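Local structure of ketosynthase (Streptomyces sp. MSC090213JE08, 6KXD) at residues 40-45 against 203-208; 85-90 against 95-100; 160-165 against 177-182. The protein probably extends acyl chains on acyl carrier protein by condensing them with malonyl-ACP, releasing carbon dioxide, as a type II polyketide ketosynthase. All blocks are in the same frame, centred on the assembly; numbering follows the deposited sequence.

Overall arrangement
All three contacts join mainly buried residues within the N-terminal half of the ketosynthase fold, but no two of them join the same elements. Contact 1 links the loop after strand 40-41 to helix 202-210 and is purely apolar and aromatic. It lies apart, its centre about 30 Å from that of contact 3 and on the opposite side of the chain's centre. Contacts 2 and 3 are closer, with centres about 15 Å apart, and helix 147-156 packs on both. Contact 2 mixes a salt bridge with aliphatic packing between consecutive helices. Contact 3 is a single polar bond between a strand and the helix that follows it, at the interface with the neighbouring subunit.

Contact 1. Residues 40-45 against 203-208; sequences RPITRF and KAFALF
Ile-42 shares a backbone hydrogen bond with Asn-53 and turns its side chain toward Phe-205 on helix 202-210. The meeting itself is apolar. Ile-42 CD1 sits over one face of the Phe-205 ring, 3.6 Å from the ring centroid and 17° off the normal. This is a CH-pi contact. The nearest ring atom, Phe-205 CZ, is 3.5 Å from Ile-42 CD1. The other branch of the isoleucine serves a second ring, with CG2 lying over a face of Phe-45. One side chain therefore touches both aromatics. The segment 40-45 leaves the small antiparallel pair of strands 40-41 and 54-55, and its loop packs here against a helix that follows the core strand 191-198 of the thiolase-like fold. Phe-45 presents its edge to the face of Phe-205 in an offset T-shaped pair, with centroids 5.7 Å apart and planes at 62°. Phe-45 CZ also comes within 3.6 Å of Phe-205 CB, at the root of that ring. Phe-205 has CG anti to its backbone N (chi1 -162°), which carries the ring out from the helix to the two loop residues. Its ring meets Phe-50 as well. Further along the helix, Ala-206 and Leu-207 pack on a neighbouring subunit.

Contact 2. Residues 85-90 against 95-100; sequences AARMAV and LTEDDL
Glu-97 OE2 takes two bonds from the guanidinium of Arg-87, one from NH1 and one from NH2, each 2.7 Å long. The grip is end-on and both nitrogens share the one oxygen. OE2 lies close to the guanidinium plane, at its edge, and is met on its anti side. The two planar groups are twisted 43° apart. Arg-87 gets there by bending at chi2 (73°) and chi3 (69°), while Glu-97 stays extended beyond CG and reaches across to meet it. Arg-87 NH2 also makes a salt bridge with Glu-155 of helix 147-156. A methionine in place of Arg-87 would probably leave the carboxylates of Glu-97 and Glu-155 without this charge partner and the Glu-97 group free to turn. Where helix 77-93 ends, Leu-95 N bonds to Val-90 O at 2.9 Å, a link spanning five residues. Beside it the contact is aliphatic. Val-90 CB is 4.1 Å from Leu-95 CB, and Val-90 CG1 is 3.9 Å from Leu-100 CD1. Through Leu-100 the short helix 97-101 packs back on the end of helix 77-93. Strand 191-198 lies against Val-90, Leu-95 and Leu-100, strand 234-242 against Ala-85 and Ala-89, and helix 147-156 against Ala-86, Arg-87 and Val-90.

Contact 3. Residues 160-165 against 177-182; sequences NVEATT and VGYGLD
Glu-162 OE2 accepts a hydrogen bond of 2.6 Å from Tyr-179 OH, the one direct bond between strand 161-166 and helix 172-185 here. The glutamate can be followed outward from its CB, which points toward the helix. With CG anti to the backbone N (chi1 -173°) and the rest of the chain extended, the carboxylate reaches the hydroxyl end of Tyr-179. CD comes to 3.4 Å from Tyr-179 OH. OE1 is farther from that hydroxyl, at 3.5 Å, and makes its salt bridge with Arg-190 of a neighbouring subunit. OE2 lies at the edge of the tyrosine ring, 3.6 Å from Tyr-179 CE2. The hydroxyl meets OE2 on its syn side, 23° out of the carboxylate plane, and carboxylate and ring stand nearly perpendicular, at 84°. OE2 has a second donor in Asn-186 of the neighbouring subunit. The buried acid is thus held from both chains, which probably stabilises its negative charge. Tyr-179 also meets the ring of Tyr-187 of that subunit and packs on Val-106. Strand 161-166, helix 172-185 and strand 191-198 make a beta-alpha-beta crossover of the thiolase-like fold, with the parallel strand 105-110 between the two strands; the subunit interface passes through this contact.

Contact 1. Residues 40-45 against 203-208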
loop_
_atom_site.group_PDB
_atom_site.type_symbol
_atom_site.label_atom_id
_atom_site.label_comp_id
_atom_site.label_asym_id
_atom_site.label_seq_id
_atom_site.Cartn_x
_atom_site.Cartn_y
_atom_site.Cartn_z
ATOM N N ARG A 40 -22.207 -12.556 -11.149
ATOM C CA ARG A 40 -23.131 -12.034 -12.145
ATOM C C ARG A 40 -22.310 -11.796 -13.384
ATOM O O ARG A 40 -21.086 -11.825 -13.293
ATOM C CB ARG A 40 -23.808 -10.749 -11.661
ATOM C CG ARG A 40 -22.855 -9.693 -11.118
ATOM C CD ARG A 40 -23.566 -8.470 -10.556
ATOM N NE ARG A 40 -24.610 -8.843 -9.623
ATOM C CZ ARG A 40 -24.436 -9.117 -8.341
ATOM N NH1 ARG A 40 -23.251 -8.993 -7.778
ATOM N NH2 ARG A 40 -25.471 -9.485 -7.620
ATOM N N PRO A 41 -22.924 -11.592 -14.573
ATOM C CA PRO A 41 -22.137 -11.266 -15.750
ATOM C C PRO A 41 -21.319 -9.993 -15.513
ATOM O O PRO A 41 -21.756 -9.052 -14.813
ATOM C CB PRO A 41 -23.157 -11.053 -16.873
ATOM C CG PRO A 41 -24.403 -11.774 -16.371
ATOM C CD PRO A 41 -24.369 -11.681 -14.859
ATOM N N ILE A 42 -20.151 -9.978 -16.135
ATOM C CA ILE A 42 -19.295 -8.800 -16.186
ATOM C C ILE A 42 -19.932 -7.760 -17.110
ATOM O O ILE A 42 -20.289 -8.083 -18.242
ATOM C CB ILE A 42 -17.901 -9.171 -16.711
ATOM C CG1 ILE A 42 -17.137 -10.100 -15.765
ATOM C CG2 ILE A 42 -17.106 -7.917 -17.023
ATOM C CD1 ILE A 42 -15.868 -10.676 -16.399
ATOM N N THR A 43 -20.022 -6.512 -16.629
ATOM C CA THR A 43 -20.470 -5.348 -17.425
ATOM C C THR A 43 -19.324 -4.344 -17.624
ATOM O O THR A 43 -19.370 -3.499 -18.528
ATOM C CB THR A 43 -21.668 -4.686 -16.733
ATOM O OG1 THR A 43 -21.239 -4.237 -15.449
ATOM C CG2 THR A 43 -22.852 -5.613 -16.537
ATOM N N ARG A 44 -18.280 -4.409 -16.786
ATOM C CA ARG A 44 -17.352 -3.275 -16.677
ATOM C C ARG A 44 -16.475 -3.171 -17.926
ATOM O O ARG A 44 -16.057 -2.074 -18.317
ATOM C CB ARG A 44 -16.483 -3.369 -15.422
ATOM C CG ARG A 44 -15.802 -2.045 -15.092
ATOM C CD ARG A 44 -16.751 -0.961 -14.588
ATOM N NE ARG A 44 -17.808 -1.498 -13.726
ATOM C CZ ARG A 44 -17.598 -2.062 -12.547
ATOM N NH1 ARG A 44 -16.382 -2.057 -12.028
ATOM N NH2 ARG A 44 -18.593 -2.639 -11.902
ATOM N N PHE A 45 -16.220 -4.309 -18.574
ATOM C CA PHE A 45 -15.400 -4.329 -19.743
ATOM C C PHE A 45 -15.842 -5.499 -20.625
ATOM O O PHE A 45 -16.582 -6.370 -20.183
ATOM C CB PHE A 45 -13.918 -4.448 -19.363
ATOM C CG PHE A 45 -13.585 -5.734 -18.666
ATOM C CD1 PHE A 45 -13.199 -6.842 -19.403
ATOM C CD2 PHE A 45 -13.695 -5.851 -17.287
ATOM C CE1 PHE A 45 -12.922 -8.045 -18.771
ATOM C CE2 PHE A 45 -13.427 -7.056 -16.662
ATOM C CZ PHE A 45 -13.057 -8.153 -17.405
ATOM N N LYS A 203 -7.458 -6.250 -16.452
ATOM C CA LYS A 203 -6.133 -6.691 -15.999
ATOM C C LYS A 203 -6.278 -7.923 -15.091
ATOM O O LYS A 203 -5.613 -8.953 -15.314
ATOM C CB LYS A 203 -5.369 -5.550 -15.315
ATOM C CG LYS A 203 -4.049 -5.964 -14.650
ATOM C CD LYS A 203 -3.707 -5.078 -13.454
ATOM C CE LYS A 203 -2.509 -5.539 -12.646
ATOM N NZ LYS A 203 -2.262 -4.617 -11.509
ATOM N N ALA A 204 -7.113 -7.827 -14.041
ATOM C CA ALA A 204 -7.241 -8.881 -13.016
ATOM C C ALA A 204 -7.873 -10.141 -13.621
ATOM O O ALA A 204 -7.491 -11.253 -13.308
ATOM C CB ALA A 204 -8.044 -8.416 -11.834
ATOM N N PHE A 205 -8.905 -9.939 -14.438
ATOM C CA PHE A 205 -9.611 -11.039 -15.098
ATOM C C PHE A 205 -8.627 -11.842 -15.944
ATOM O O PHE A 205 -8.527 -13.071 -15.807
ATOM C CB PHE A 205 -10.732 -10.445 -15.949
ATOM C CG PHE A 205 -11.778 -11.459 -16.312
ATOM C CD1 PHE A 205 -12.440 -12.170 -15.330
ATOM C CD2 PHE A 205 -12.070 -11.720 -17.631
ATOM C CE1 PHE A 205 -13.414 -13.099 -15.659
ATOM C CE2 PHE A 205 -13.034 -12.659 -17.952
ATOM C CZ PHE A 205 -13.712 -13.323 -16.972
ATOM N N ALA A 206 -7.900 -11.131 -16.800
ATOM C CA ALA A 206 -6.921 -11.720 -17.706
ATOM C C ALA A 206 -5.761 -12.357 -16.943
ATOM O O ALA A 206 -5.294 -13.444 -17.308
ATOM C CB ALA A 206 -6.420 -10.695 -18.663
ATOM N N LEU A 207 -5.322 -11.713 -15.859
ATOM C CA LEU A 207 -4.276 -12.298 -15.018
ATOM C C LEU A 207 -4.719 -13.658 -14.492
ATOM O O LEU A 207 -4.065 -14.663 -14.775
ATOM C CB LEU A 207 -3.945 -11.297 -13.903
ATOM C CG LEU A 207 -3.247 -11.798 -12.641
ATOM C CD1 LEU A 207 -2.418 -13.029 -12.859
ATOM C CD2 LEU A 207 -2.399 -10.656 -12.071
ATOM N N PHE A 208 -5.864 -13.717 -13.810
ATOM C CA PHE A 208 -6.300 -14.952 -13.175
ATOM C C PHE A 208 -6.692 -15.988 -14.230
ATOM O O PHE A 208 -6.379 -17.163 -14.095
ATOM C CB PHE A 208 -7.361 -14.667 -12.127
ATOM C CG PHE A 208 -6.711 -14.092 -10.898
ATOM C CD1 PHE A 208 -6.079 -14.926 -9.986
ATOM C CD2 PHE A 208 -6.632 -12.720 -10.712
ATOM C CE1 PHE A 208 -5.453 -14.401 -8.869
ATOM C CE2 PHE A 208 -6.006 -12.194 -9.590
ATOM C CZ PHE A 208 -5.409 -13.036 -8.680
#

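Contact 2. Residues 85-90 against 95-100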
loop_
_atom_site.group_PDB
_atom_site.type_symbol
_atom_site.label_atom_id
_atom_site.label_comp_id
_atom_site.label_asym_id
_atom_site.label_seq_id
_atom_site.Cartn_x
_atom_site.Cartn_y
_atom_site.Cartn_z
ATOM N N ALA A 85 -17.928 3.757 0.789
ATOM C CA ALA A 85 -17.845 2.985 1.963
ATOM C C ALA A 85 -17.376 3.838 3.146
ATOM O O ALA A 85 -17.791 3.587 4.289
ATOM C CB ALA A 85 -16.925 1.797 1.754
ATOM N N ALA A 86 -16.461 4.779 2.901
ATOM C CA ALA A 86 -15.980 5.630 3.949
ATOM C C ALA A 86 -17.142 6.469 4.504
ATOM O O ALA A 86 -17.283 6.551 5.719
ATOM C CB ALA A 86 -14.886 6.521 3.444
ATOM N N ARG A 87 -17.907 7.083 3.600
ATOM C CA ARG A 87 -19.128 7.861 3.974
ATOM C C ARG A 87 -19.987 6.964 4.863
ATOM O O ARG A 87 -20.259 7.287 5.986
ATOM C CB ARG A 87 -19.816 8.387 2.712
ATOM C CG ARG A 87 -21.201 8.983 2.935
ATOM C CD ARG A 87 -21.128 10.328 3.608
ATOM N NE ARG A 87 -20.555 11.355 2.739
ATOM C CZ ARG A 87 -20.152 12.532 3.195
ATOM N NH1 ARG A 87 -20.332 12.828 4.472
ATOM N NH2 ARG A 87 -19.525 13.382 2.406
ATOM N N MET A 88 -20.360 5.794 4.343
ATOM C CA MET A 88 -21.190 4.868 5.071
ATOM C C MET A 88 -20.603 4.555 6.440
ATOM O O MET A 88 -21.311 4.445 7.407
ATOM C CB MET A 88 -21.336 3.546 4.323
ATOM C CG MET A 88 -22.185 3.662 3.128
ATOM S SD MET A 88 -22.344 2.013 2.399
ATOM C CE MET A 88 -21.949 2.486 0.729
ATOM N N ALA A 89 -19.281 4.357 6.495
ATOM C CA ALA A 89 -18.670 3.930 7.701
ATOM C C ALA A 89 -18.760 5.048 8.743
ATOM O O ALA A 89 -18.993 4.752 9.906
ATOM C CB ALA A 89 -17.237 3.552 7.456
ATOM N N VAL A 90 -18.505 6.291 8.332
ATOM C CA VAL A 90 -18.534 7.368 9.296
ATOM C C VAL A 90 -19.998 7.633 9.691
ATOM O O VAL A 90 -20.271 7.802 10.886
ATOM C CB VAL A 90 -17.779 8.627 8.851
ATOM C CG1 VAL A 90 -16.291 8.345 8.704
ATOM C CG2 VAL A 90 -18.340 9.274 7.603
ATOM N N LEU A 95 -20.454 9.658 13.147
ATOM C CA LEU A 95 -19.445 10.687 13.001
ATOM C C LEU A 95 -19.858 11.526 11.806
ATOM O O LEU A 95 -20.179 10.997 10.758
ATOM C CB LEU A 95 -18.063 10.069 12.728
ATOM C CG LEU A 95 -17.286 9.564 13.940
ATOM C CD1 LEU A 95 -16.039 8.802 13.525
ATOM C CD2 LEU A 95 -16.904 10.723 14.838
ATOM N N THR A 96 -19.831 12.838 11.960
ATOM C CA THR A 96 -20.121 13.685 10.832
ATOM C C THR A 96 -18.806 14.326 10.372
ATOM O O THR A 96 -17.768 14.182 11.033
ATOM C CB THR A 96 -21.215 14.693 11.197
ATOM O OG1 THR A 96 -21.512 15.392 9.988
ATOM C CG2 THR A 96 -20.795 15.622 12.313
ATOM N N GLU A 97 -18.856 15.023 9.234
ATOM C CA GLU A 97 -17.690 15.715 8.700
ATOM C C GLU A 97 -17.174 16.729 9.734
ATOM O O GLU A 97 -15.968 16.985 9.796
ATOM C CB GLU A 97 -18.045 16.389 7.378
ATOM C CG GLU A 97 -18.400 15.398 6.291
ATOM C CD GLU A 97 -18.925 16.072 5.045
ATOM O OE1 GLU A 97 -18.695 17.286 4.901
ATOM O OE2 GLU A 97 -19.570 15.389 4.235
ATOM N N ASP A 98 -18.091 17.286 10.542
ATOM C CA ASP A 98 -17.760 18.267 11.579
ATOM C C ASP A 98 -16.858 17.620 12.639
ATOM O O ASP A 98 -15.844 18.202 13.019
ATOM C CB ASP A 98 -19.018 18.871 12.207
ATOM C CG ASP A 98 -19.891 19.660 11.246
ATOM O OD1 ASP A 98 -19.344 20.215 10.267
ATOM O OD2 ASP A 98 -21.119 19.720 11.491
ATOM N N ASP A 99 -17.214 16.404 13.081
ATOM C CA ASP A 99 -16.464 15.637 14.121
ATOM C C ASP A 99 -15.084 15.205 13.584
ATOM O O ASP A 99 -14.134 14.994 14.346
ATOM C CB ASP A 99 -17.234 14.383 14.557
ATOM C CG ASP A 99 -18.728 14.580 14.811
ATOM O OD1 ASP A 99 -19.223 15.734 14.696
ATOM O OD2 ASP A 99 -19.397 13.572 15.103
ATOM N N LEU A 100 -15.006 15.022 12.259
ATOM C CA LEU A 100 -13.848 14.451 11.605
ATOM C C LEU A 100 -12.814 15.538 11.295
ATOM O O LEU A 100 -11.615 15.275 11.386
ATOM C CB LEU A 100 -14.306 13.752 10.320
ATOM C CG LEU A 100 -15.171 12.512 10.524
ATOM C CD1 LEU A 100 -15.922 12.157 9.250
ATOM C CD2 LEU A 100 -14.355 11.334 11.012
#

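Contact 3. Residues 160-165 against 177-182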
loop_
_atom_site.group_PDB
_atom_site.type_symbol
_atom_site.label_atom_id
_atom_site.label_comp_id
_atom_site.label_asym_id
_atom_site.label_seq_id
_atom_site.Cartn_x
_atom_site.Cartn_y
_atom_site.Cartn_z
ATOM N N ASN A 160 -6.322 16.901 8.153
ATOM C CA ASN A 160 -5.354 16.496 9.152
ATOM C C ASN A 160 -5.281 14.969 9.193
ATOM O O ASN A 160 -5.567 14.349 10.189
ATOM C CB ASN A 160 -5.642 17.084 10.541
ATOM C CG ASN A 160 -4.426 16.969 11.442
ATOM O OD1 ASN A 160 -3.315 16.711 10.954
ATOM N ND2 ASN A 160 -4.616 17.127 12.749
ATOM N N VAL A 161 -4.916 14.396 8.043
ATOM C CA VAL A 161 -4.974 13.004 7.795
ATOM C C VAL A 161 -3.628 12.570 7.228
ATOM O O VAL A 161 -3.073 13.253 6.369
ATOM C CB VAL A 161 -6.121 12.775 6.792
ATOM C CG1 VAL A 161 -5.957 11.524 5.955
ATOM C CG2 VAL A 161 -7.436 12.796 7.554
ATOM N N GLU A 162 -3.181 11.401 7.688
ATOM C CA GLU A 162 -2.223 10.581 6.977
ATOM C C GLU A 162 -3.012 9.616 6.083
ATOM O O GLU A 162 -3.608 8.677 6.562
ATOM C CB GLU A 162 -1.383 9.829 7.989
ATOM C CG GLU A 162 -0.232 9.045 7.397
ATOM C CD GLU A 162 0.441 8.211 8.472
ATOM O OE1 GLU A 162 0.105 8.408 9.662
ATOM O OE2 GLU A 162 1.267 7.359 8.133
ATOM N N ALA A 163 -2.979 9.887 4.800
ATOM C CA ALA A 163 -3.707 9.097 3.775
ATOM C C ALA A 163 -2.725 8.173 3.070
ATOM O O ALA A 163 -1.966 8.600 2.256
ATOM C CB ALA A 163 -4.364 10.015 2.779
ATOM N N THR A 164 -2.752 6.906 3.476
ATOM C CA THR A 164 -1.830 5.938 3.028
ATOM C C THR A 164 -2.604 4.836 2.319
ATOM O O THR A 164 -3.429 4.130 2.923
ATOM C CB THR A 164 -1.062 5.319 4.203
ATOM O OG1 THR A 164 -0.412 6.376 4.899
ATOM C CG2 THR A 164 -0.008 4.352 3.729
ATOM N N THR A 165 -2.311 4.640 1.051
ATOM C CA THR A 165 -2.854 3.466 0.405
ATOM C C THR A 165 -1.848 2.325 0.522
ATOM O O THR A 165 -0.716 2.489 0.130
ATOM C CB THR A 165 -3.092 3.714 -1.079
ATOM O OG1 THR A 165 -4.029 4.790 -1.084
ATOM C CG2 THR A 165 -3.692 2.527 -1.795
ATOM N N VAL A 177 -6.171 -2.129 8.462
ATOM C CA VAL A 177 -6.793 -2.176 9.760
ATOM C C VAL A 177 -5.697 -2.246 10.828
ATOM O O VAL A 177 -5.747 -1.538 11.829
ATOM C CB VAL A 177 -7.779 -3.362 9.876
ATOM C CG1 VAL A 177 -8.251 -3.547 11.297
ATOM C CG2 VAL A 177 -8.983 -3.220 8.953
ATOM N N GLY A 178 -4.704 -3.101 10.594
ATOM C CA GLY A 178 -3.584 -3.252 11.495
ATOM C C GLY A 178 -2.822 -1.951 11.669
ATOM O O GLY A 178 -2.460 -1.572 12.785
ATOM N N TYR A 179 -2.649 -1.206 10.570
ATOM C CA TYR A 179 -1.981 0.064 10.643
ATOM C C TYR A 179 -2.804 1.057 11.453
ATOM O O TYR A 179 -2.267 1.836 12.259
ATOM C CB TYR A 179 -1.684 0.638 9.259
ATOM C CG TYR A 179 -0.822 1.870 9.340
ATOM C CD1 TYR A 179 0.348 1.858 10.094
ATOM C CD2 TYR A 179 -1.201 3.061 8.756
ATOM C CE1 TYR A 179 1.159 2.979 10.191
ATOM C CE2 TYR A 179 -0.386 4.183 8.829
ATOM C CZ TYR A 179 0.793 4.142 9.554
ATOM O OH TYR A 179 1.615 5.226 9.650
ATOM N N GLY A 180 -4.109 1.045 11.240
ATOM C CA GLY A 180 -4.996 1.855 12.072
ATOM C C GLY A 180 -4.809 1.502 13.532
ATOM O O GLY A 180 -4.739 2.360 14.364
ATOM N N LEU A 181 -4.742 0.214 13.829
ATOM C CA LEU A 181 -4.614 -0.248 15.179
ATOM C C LEU A 181 -3.302 0.282 15.752
ATOM O O LEU A 181 -3.281 0.871 16.830
ATOM C CB LEU A 181 -4.656 -1.771 15.192
ATOM C CG LEU A 181 -4.218 -2.410 16.500
ATOM C CD1 LEU A 181 -5.237 -2.111 17.579
ATOM C CD2 LEU A 181 -4.009 -3.897 16.284
ATOM N N ASP A 182 -2.206 0.086 15.018
ATOM C CA ASP A 182 -0.910 0.542 15.494
ATOM C C ASP A 182 -0.916 2.056 15.654
ATOM O O ASP A 182 -0.327 2.580 16.623
ATOM C CB ASP A 182 0.190 0.118 14.533
ATOM C CG ASP A 182 0.493 -1.353 14.618
ATOM O OD1 ASP A 182 0.173 -1.967 15.695
ATOM O OD2 ASP A 182 1.090 -1.866 13.646
#